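Local coordinates for protein putative HTH-type transcriptional regulator PH0061 (Pyrococcus horikoshii, PDB 2DBB) that probably binds DNA in a sequence-specific way through a winged helix-turn-helix domain, as a transcriptional regulator of the AsnC family, at the interface of chains A and B. Sequence-based numbering; all coordinates share one arbitrary frame. Chains: chain A/B, Putative HTH-type transcriptional regulator PH0061.

Contact 1: the interface of chains A and B. Residues chain A 55, 90-92, 95-97; chain B 147-151.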
# COMPACT_ATOMS: atom_id res chain seq x y z
N LYS A 55 -1.77 -9.09 8.08
CA LYS A 55 -3.15 -8.63 8.11
C LYS A 55 -3.97 -8.97 6.87
O LYS A 55 -3.45 -9.07 5.75
CB LYS A 55 -3.11 -7.11 8.31
CG LYS A 55 -4.45 -6.42 8.46
CD LYS A 55 -4.24 -4.93 8.70
CE LYS A 55 -3.40 -4.68 9.95
NZ LYS A 55 -3.11 -3.23 10.15
N SER A 90 5.57 7.54 13.50
CA SER A 90 4.93 6.24 13.31
C SER A 90 3.58 6.04 14.00
O SER A 90 2.79 5.19 13.58
CB SER A 90 5.89 5.12 13.71
OG SER A 90 6.98 5.06 12.81
N ASP A 91 3.32 6.80 15.06
CA ASP A 91 2.07 6.67 15.81
C ASP A 91 0.94 7.58 15.33
O ASP A 91 -0.21 7.40 15.73
CB ASP A 91 2.34 6.93 17.29
CG ASP A 91 2.68 5.65 18.05
OD1 ASP A 91 3.47 4.84 17.52
OD2 ASP A 91 2.16 5.47 19.17
N ILE A 92 1.26 8.56 14.50
CA ILE A 92 0.23 9.47 13.99
C ILE A 92 -0.79 8.68 13.18
O ILE A 92 -0.44 7.92 12.28
CB ILE A 92 0.87 10.58 13.14
CG1 ILE A 92 1.84 11.38 14.01
CG2 ILE A 92 -0.21 11.49 12.57
CD1 ILE A 92 2.59 12.48 13.28
N VAL A 95 -0.85 8.71 9.31
CA VAL A 95 0.39 8.30 8.66
C VAL A 95 0.11 6.83 8.31
O VAL A 95 -0.07 6.01 9.21
CB VAL A 95 1.61 8.42 9.59
CG1 VAL A 95 2.79 7.66 9.00
CG2 VAL A 95 1.98 9.88 9.75
N LYS A 96 0.08 6.52 7.02
CA LYS A 96 -0.24 5.17 6.56
C LYS A 96 0.95 4.25 6.37
O LYS A 96 0.81 3.03 6.49
CB LYS A 96 -1.04 5.23 5.26
CG LYS A 96 -2.31 6.09 5.32
CD LYS A 96 -3.40 5.51 6.21
CE LYS A 96 -3.16 5.82 7.67
NZ LYS A 96 -4.38 5.63 8.50
N SER A 97 2.10 4.80 6.04
CA SER A 97 3.29 3.99 5.87
C SER A 97 4.52 4.83 6.09
O SER A 97 4.54 6.03 5.80
CB SER A 97 3.35 3.35 4.47
OG SER A 97 3.63 4.32 3.48
N LYS B 147 6.03 1.08 9.05
CA LYS B 147 4.59 1.13 9.16
C LYS B 147 4.03 0.95 7.77
O LYS B 147 4.59 1.47 6.81
CB LYS B 147 4.14 2.46 9.74
CG LYS B 147 2.66 2.51 10.09
CD LYS B 147 2.30 3.81 10.78
CE LYS B 147 0.85 3.82 11.22
NZ LYS B 147 0.52 5.11 11.90
N PHE B 148 2.93 0.21 7.65
CA PHE B 148 2.32 -0.00 6.35
C PHE B 148 0.84 -0.35 6.44
O PHE B 148 0.48 -1.46 6.83
CB PHE B 148 3.05 -1.11 5.59
CG PHE B 148 2.90 -1.03 4.11
CD1 PHE B 148 3.82 -0.33 3.34
CD2 PHE B 148 1.81 -1.62 3.47
CE1 PHE B 148 3.67 -0.22 1.96
CE2 PHE B 148 1.64 -1.52 2.09
CZ PHE B 148 2.57 -0.82 1.33
N GLU B 149 -0.01 0.61 6.10
CA GLU B 149 -1.46 0.41 6.11
C GLU B 149 -2.01 1.06 4.86
O GLU B 149 -1.33 1.86 4.23
CB GLU B 149 -2.12 1.11 7.30
CG GLU B 149 -1.54 0.81 8.66
CD GLU B 149 -2.34 1.48 9.77
OE1 GLU B 149 -2.69 2.68 9.61
OE2 GLU B 149 -2.63 0.81 10.79
N ILE B 150 -3.24 0.73 4.50
CA ILE B 150 -3.86 1.32 3.33
C ILE B 150 -4.70 2.52 3.77
O ILE B 150 -4.63 3.60 3.16
CB ILE B 150 -4.74 0.30 2.58
CG1 ILE B 150 -3.93 -0.96 2.29
CG2 ILE B 150 -5.25 0.90 1.28
CD1 ILE B 150 -2.58 -0.68 1.66
N ILE B 151 -5.49 2.34 4.82
CA ILE B 151 -6.32 3.40 5.37
C ILE B 151 -6.32 3.30 6.89
O ILE B 151 -5.99 2.21 7.41
CB ILE B 151 -7.78 3.33 4.88
CG1 ILE B 151 -7.83 3.54 3.37
CG2 ILE B 151 -8.62 4.41 5.55
CD1 ILE B 151 -9.23 3.84 2.86
OXT ILE B 151 -6.67 4.30 7.56
O HOH W 1 -3.91 -1.26 12.35
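In this AsnC-family regulator the C-terminal tail of chain B lies antiparallel against the start of strand 95-102 of chain A, with A:Ser97 and B:Phe148 paired in a beta bridge. The tight part is polar. The backbone amide N of B:Glu149 gives a hydrogen bond to the carbonyl O of A:Lys96 at 2.6 Å, almost along the C=O axis. Beside it B:Lys147, CG anti to the backbone N (chi1 -171°) and the chain fully extended, drives its ammonium into a nest of backbone carbonyls. B:Lys147 NZ meets A:Val95 O at 2.9 Å in the carbonyl plane, and A:Ser90 O at 2.8 Å, from above the plane of that serine's own carbonyl. A:Ile92 O, 3.0 Å from B:Lys147 NZ, adds a further hydrogen bond, so the carbonyls of A:Ser90, A:Ile92 and A:Val95 all grip the amine and probably favour its charged form. A:Lys96 instead bends at chi2 and chi3, laying CD against B:Ile151 CA and bringing NZ to the terminal carboxylate OXT of B:Ile151 at 2.8 Å. The looser, watery side begins at B:Glu149, whose extended carboxylate crosses A:Lys96 obliquely in a long salt bridge (OE1 to NZ 3.6 Å). Its other oxygen, OE2, reaches A:Lys55 NZ through water 1.

Contact 2: the interface of chains A and B. Residues chain A 63-67, 115; chain B 4-5, 7, 12.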
# COMPACT_ATOMS: atom_id res chain seq x y z
N ASP A 63 -10.28 7.97 -3.28
CA ASP A 63 -11.01 9.11 -3.81
C ASP A 63 -12.50 9.02 -3.50
O ASP A 63 -13.12 10.01 -3.12
CB ASP A 63 -10.82 9.21 -5.32
CG ASP A 63 -11.53 10.41 -5.90
OD1 ASP A 63 -11.18 11.54 -5.52
OD2 ASP A 63 -12.45 10.21 -6.72
N LYS A 64 -13.07 7.83 -3.66
CA LYS A 64 -14.49 7.64 -3.39
C LYS A 64 -14.86 7.78 -1.92
O LYS A 64 -16.04 7.95 -1.59
CB LYS A 64 -14.95 6.28 -3.92
CG LYS A 64 -14.89 6.14 -5.44
CD LYS A 64 -15.41 4.77 -5.88
CE LYS A 64 -15.21 4.52 -7.37
NZ LYS A 64 -15.96 5.50 -8.19
N LEU A 65 -13.88 7.69 -1.03
CA LEU A 65 -14.16 7.84 0.40
C LEU A 65 -13.97 9.28 0.85
O LEU A 65 -14.23 9.62 2.01
CB LEU A 65 -13.25 6.92 1.23
CG LEU A 65 -13.37 5.41 1.04
CD1 LEU A 65 -12.42 4.71 1.99
CD2 LEU A 65 -14.79 4.97 1.31
N GLY A 66 -13.51 10.13 -0.06
CA GLY A 66 -13.31 11.53 0.27
C GLY A 66 -11.92 11.91 0.77
O GLY A 66 -11.74 12.96 1.37
N TYR A 67 -10.94 11.05 0.51
CA TYR A 67 -9.57 11.30 0.93
C TYR A 67 -8.63 11.41 -0.26
O TYR A 67 -8.99 11.11 -1.40
CB TYR A 67 -9.05 10.15 1.79
CG TYR A 67 -9.85 9.83 3.04
CD1 TYR A 67 -10.04 10.79 4.04
CD2 TYR A 67 -10.35 8.55 3.25
CE1 TYR A 67 -10.70 10.46 5.23
CE2 TYR A 67 -11.01 8.21 4.43
CZ TYR A 67 -11.18 9.16 5.42
OH TYR A 67 -11.81 8.81 6.59
N LYS A 115 -9.87 15.52 1.26
CA LYS A 115 -9.67 16.23 -0.00
C LYS A 115 -9.71 17.75 0.14
O LYS A 115 -9.15 18.46 -0.70
CB LYS A 115 -10.69 15.75 -1.04
CG LYS A 115 -10.57 14.26 -1.32
CD LYS A 115 -11.72 13.72 -2.15
CE LYS A 115 -11.60 14.10 -3.60
NZ LYS A 115 -12.60 13.34 -4.42
N MET B 4 -17.68 11.40 -4.83
CA MET B 4 -16.28 11.91 -4.69
C MET B 4 -15.89 12.08 -3.22
O MET B 4 -14.79 12.54 -2.92
CB MET B 4 -16.13 13.25 -5.42
CG MET B 4 -16.31 13.17 -6.93
SD MET B 4 -17.96 12.67 -7.46
CE MET B 4 -18.64 14.24 -8.06
N ARG B 5 -16.80 11.72 -2.32
CA ARG B 5 -16.53 11.82 -0.89
C ARG B 5 -17.62 11.26 0.02
O ARG B 5 -17.49 10.15 0.54
CB ARG B 5 -16.27 13.29 -0.50
CG ARG B 5 -16.21 13.52 1.01
CD ARG B 5 -15.66 14.90 1.34
NE ARG B 5 -14.29 14.84 1.86
CZ ARG B 5 -13.96 14.28 3.02
NH1 ARG B 5 -12.69 14.26 3.42
NH2 ARG B 5 -14.90 13.75 3.80
N LEU B 7 -20.29 9.43 2.01
CA LEU B 7 -20.71 8.03 2.00
C LEU B 7 -21.34 7.67 3.34
O LEU B 7 -20.83 8.07 4.39
CB LEU B 7 -19.50 7.13 1.73
CG LEU B 7 -19.76 5.63 1.58
CD1 LEU B 7 -20.66 5.38 0.38
CD2 LEU B 7 -18.44 4.90 1.43
N MET B 12 -18.87 3.48 5.97
CA MET B 12 -17.51 3.85 6.34
C MET B 12 -16.99 2.96 7.47
O MET B 12 -15.84 2.54 7.44
CB MET B 12 -17.46 5.32 6.76
CG MET B 12 -16.03 5.88 6.93
SD MET B 12 -15.02 5.91 5.40
CE MET B 12 -13.90 4.57 5.72
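Two flat groups flank the turn at A:Gly66. The guanidinium of B:Arg5 has A:Gly66 CA over one face, nearer the margin than the middle, and the backbone N of A:Lys115 at its edge, in plane; the ring of A:Tyr67 carries its own chain's A:Leu65 O over one face. B:Arg5 is poorly ordered, and although its NH1 is modelled close to A:Gly66 O, the N-H points elsewhere, so no hydrogen bond is made. The backbone CA of B:Arg5 packs on A:Gly66 CA at 3.4 Å, and its CB and CG appear to lie along the same glycine, whose lack of a side chain permits close approach. Next to it A:Lys115, bent at chi3 (76°), turns its amine between two oxygens. A:Lys115 NZ meets the carbonyl O of B:Met4, also poorly ordered, at 2.8 Å in plane and on a lone pair, and forms a salt bridge with A:Asp63 OD1 at 2.5 Å from above the carboxylate plane. A:Asp63 thus helps position the lysine. On the apolar flank the two branches of A:Leu65 part: CD2 touches B:Leu7 CD2 at 3.6 Å, while CD1 points to B:Met12 CE, on helix 9-18. The patch probably helps dock the N-terminal segment and first helix of one subunit's DNA-binding region against the other subunit.

Contact 3: the interface of chains A and B. Residues chain A 73, 103-105; chain B 73, 104-105, 138, 140.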
# COMPACT_ATOMS: atom_id res chain seq x y z
N LEU A 73 8.76 13.12 1.28
CA LEU A 73 10.12 12.63 1.08
C LEU A 73 11.01 13.38 2.05
O LEU A 73 11.02 14.61 2.07
CB LEU A 73 10.58 12.90 -0.36
CG LEU A 73 9.60 12.40 -1.42
CD1 LEU A 73 10.07 12.85 -2.80
CD2 LEU A 73 9.48 10.88 -1.34
N GLY A 103 19.20 6.33 -0.73
CA GLY A 103 19.20 7.08 -1.97
C GLY A 103 19.14 8.56 -1.67
O GLY A 103 19.66 9.01 -0.65
N ARG A 104 18.50 9.33 -2.55
CA ARG A 104 18.38 10.77 -2.37
C ARG A 104 17.58 11.14 -1.11
O ARG A 104 17.78 12.20 -0.52
CB ARG A 104 17.72 11.39 -3.61
CG ARG A 104 17.59 12.90 -3.55
CD ARG A 104 18.95 13.57 -3.65
NE ARG A 104 18.83 15.03 -3.58
CZ ARG A 104 18.49 15.70 -2.48
NH1 ARG A 104 18.24 15.04 -1.35
NH2 ARG A 104 18.39 17.02 -2.51
N TYR A 105 16.66 10.26 -0.72
CA TYR A 105 15.86 10.48 0.49
C TYR A 105 15.96 9.21 1.32
O TYR A 105 15.97 8.11 0.77
CB TYR A 105 14.40 10.76 0.11
CG TYR A 105 14.23 11.94 -0.81
CD1 TYR A 105 14.28 13.25 -0.32
CD2 TYR A 105 14.08 11.77 -2.19
CE1 TYR A 105 14.18 14.35 -1.17
CE2 TYR A 105 13.98 12.85 -3.04
CZ TYR A 105 14.03 14.14 -2.53
OH TYR A 105 13.95 15.22 -3.37
N LEU B 73 10.89 7.66 -8.11
CA LEU B 73 10.37 9.01 -8.19
C LEU B 73 10.69 9.53 -9.59
O LEU B 73 11.85 9.59 -10.00
CB LEU B 73 11.04 9.88 -7.13
CG LEU B 73 11.02 9.27 -5.72
CD1 LEU B 73 11.98 10.03 -4.81
CD2 LEU B 73 9.61 9.30 -5.16
N ARG B 104 7.74 17.97 -6.55
CA ARG B 104 9.02 17.75 -7.22
C ARG B 104 9.01 16.59 -8.21
O ARG B 104 9.77 16.60 -9.18
CB ARG B 104 10.14 17.54 -6.20
CG ARG B 104 11.49 17.33 -6.88
CD ARG B 104 12.67 17.19 -5.92
NE ARG B 104 13.30 18.48 -5.64
CZ ARG B 104 14.55 18.62 -5.21
NH1 ARG B 104 15.31 17.55 -5.01
NH2 ARG B 104 15.04 19.83 -4.97
N TYR B 105 8.17 15.59 -7.97
CA TYR B 105 8.06 14.44 -8.87
C TYR B 105 6.59 14.24 -9.21
O TYR B 105 5.74 14.25 -8.31
CB TYR B 105 8.62 13.19 -8.18
CG TYR B 105 10.04 13.35 -7.72
CD1 TYR B 105 11.10 13.23 -8.62
CD2 TYR B 105 10.34 13.66 -6.39
CE1 TYR B 105 12.42 13.42 -8.20
CE2 TYR B 105 11.65 13.85 -5.96
CZ TYR B 105 12.68 13.72 -6.87
OH TYR B 105 13.98 13.92 -6.47
N GLU B 138 14.64 9.06 -9.68
CA GLU B 138 15.32 8.73 -8.43
C GLU B 138 14.82 7.38 -7.94
O GLU B 138 13.62 7.18 -7.82
CB GLU B 138 15.01 9.77 -7.35
CG GLU B 138 15.58 11.14 -7.57
CD GLU B 138 17.09 11.16 -7.54
OE1 GLU B 138 17.69 10.20 -7.01
OE2 GLU B 138 17.67 12.15 -8.04
N ILE B 140 14.77 4.81 -4.83
CA ILE B 140 15.03 4.69 -3.40
C ILE B 140 14.85 3.23 -3.00
O ILE B 140 13.75 2.68 -3.13
CB ILE B 140 14.03 5.52 -2.55
CG1 ILE B 140 13.97 6.97 -3.04
CG2 ILE B 140 14.45 5.46 -1.08
CD1 ILE B 140 15.30 7.70 -2.97
O HOH W 2 18.29 8.09 -5.21
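The contact belongs to the face-to-face packing of beta-sheets in the C-terminal, effector-type domains of an AsnC-family dimer, where the Arg-Tyr pair following strand 95-102 meets its twin close to the two-fold axis. A:Tyr105 and B:Tyr105 meet end on, each hydroxyl lying in plane at the edge of the other ring. A:Tyr105 OH and B:Tyr105 OH lie 3.4 Å apart, a weak hydrogen bond of undecided direction. Each ring is clamped within its own subunit: A:Arg104 CG lies over one face of A:Tyr105 and A:Leu73 CB over the opposite one, each nearer the ring's margin than its middle. Both leucines place CG anti to the carbonyl carbon, so that A:Leu73 CD1 reaches B:Tyr105 CE2 at 3.7 Å and B:Leu73 CD1 reaches A:Tyr105 CD2 at 3.8 Å. B:Arg104, bent at chi3 (-91°), brings NH1 to A:Tyr105 OH at 3.2 Å, weak and poorly angled. An alanine in place of A:Tyr105 would probably loosen the centre of the contact, losing the ring that packs on B:Leu73 and the hydroxyl that meets B:Tyr105 and B:Arg104. Farther from the tyrosine pair, water 2 bridges the backbone N of A:Arg104 to B:Glu138 OE1, while B:Ile140 CD1 abuts the A:Gly103 to A:Arg104 backbone. The site thus joins strand 67-76 and the 103-105 turn of chain A to strands 67-76 and 136-142 of chain B.

The three contacts belong to one two-fold symmetric interface, so each recurs with the chains exchanged. Contact 1 lies about 18 Å from contact 2 and 20 Å from contact 3, while contacts 2 and 3 are about 28 Å apart, all measured between centres of C-alpha atoms. Strand 67-76 of chain A starts in contact 2 and runs on into contact 3; strand 95-102 starts in contact 1 and leads into the turn of contact 3. Contact 3 packs strands and the 103-105 loop, while contacts 1 and 2 involve the C-terminal end and first modelled residues of chain B. Together they probably couple the DNA-binding regions to the dimer core.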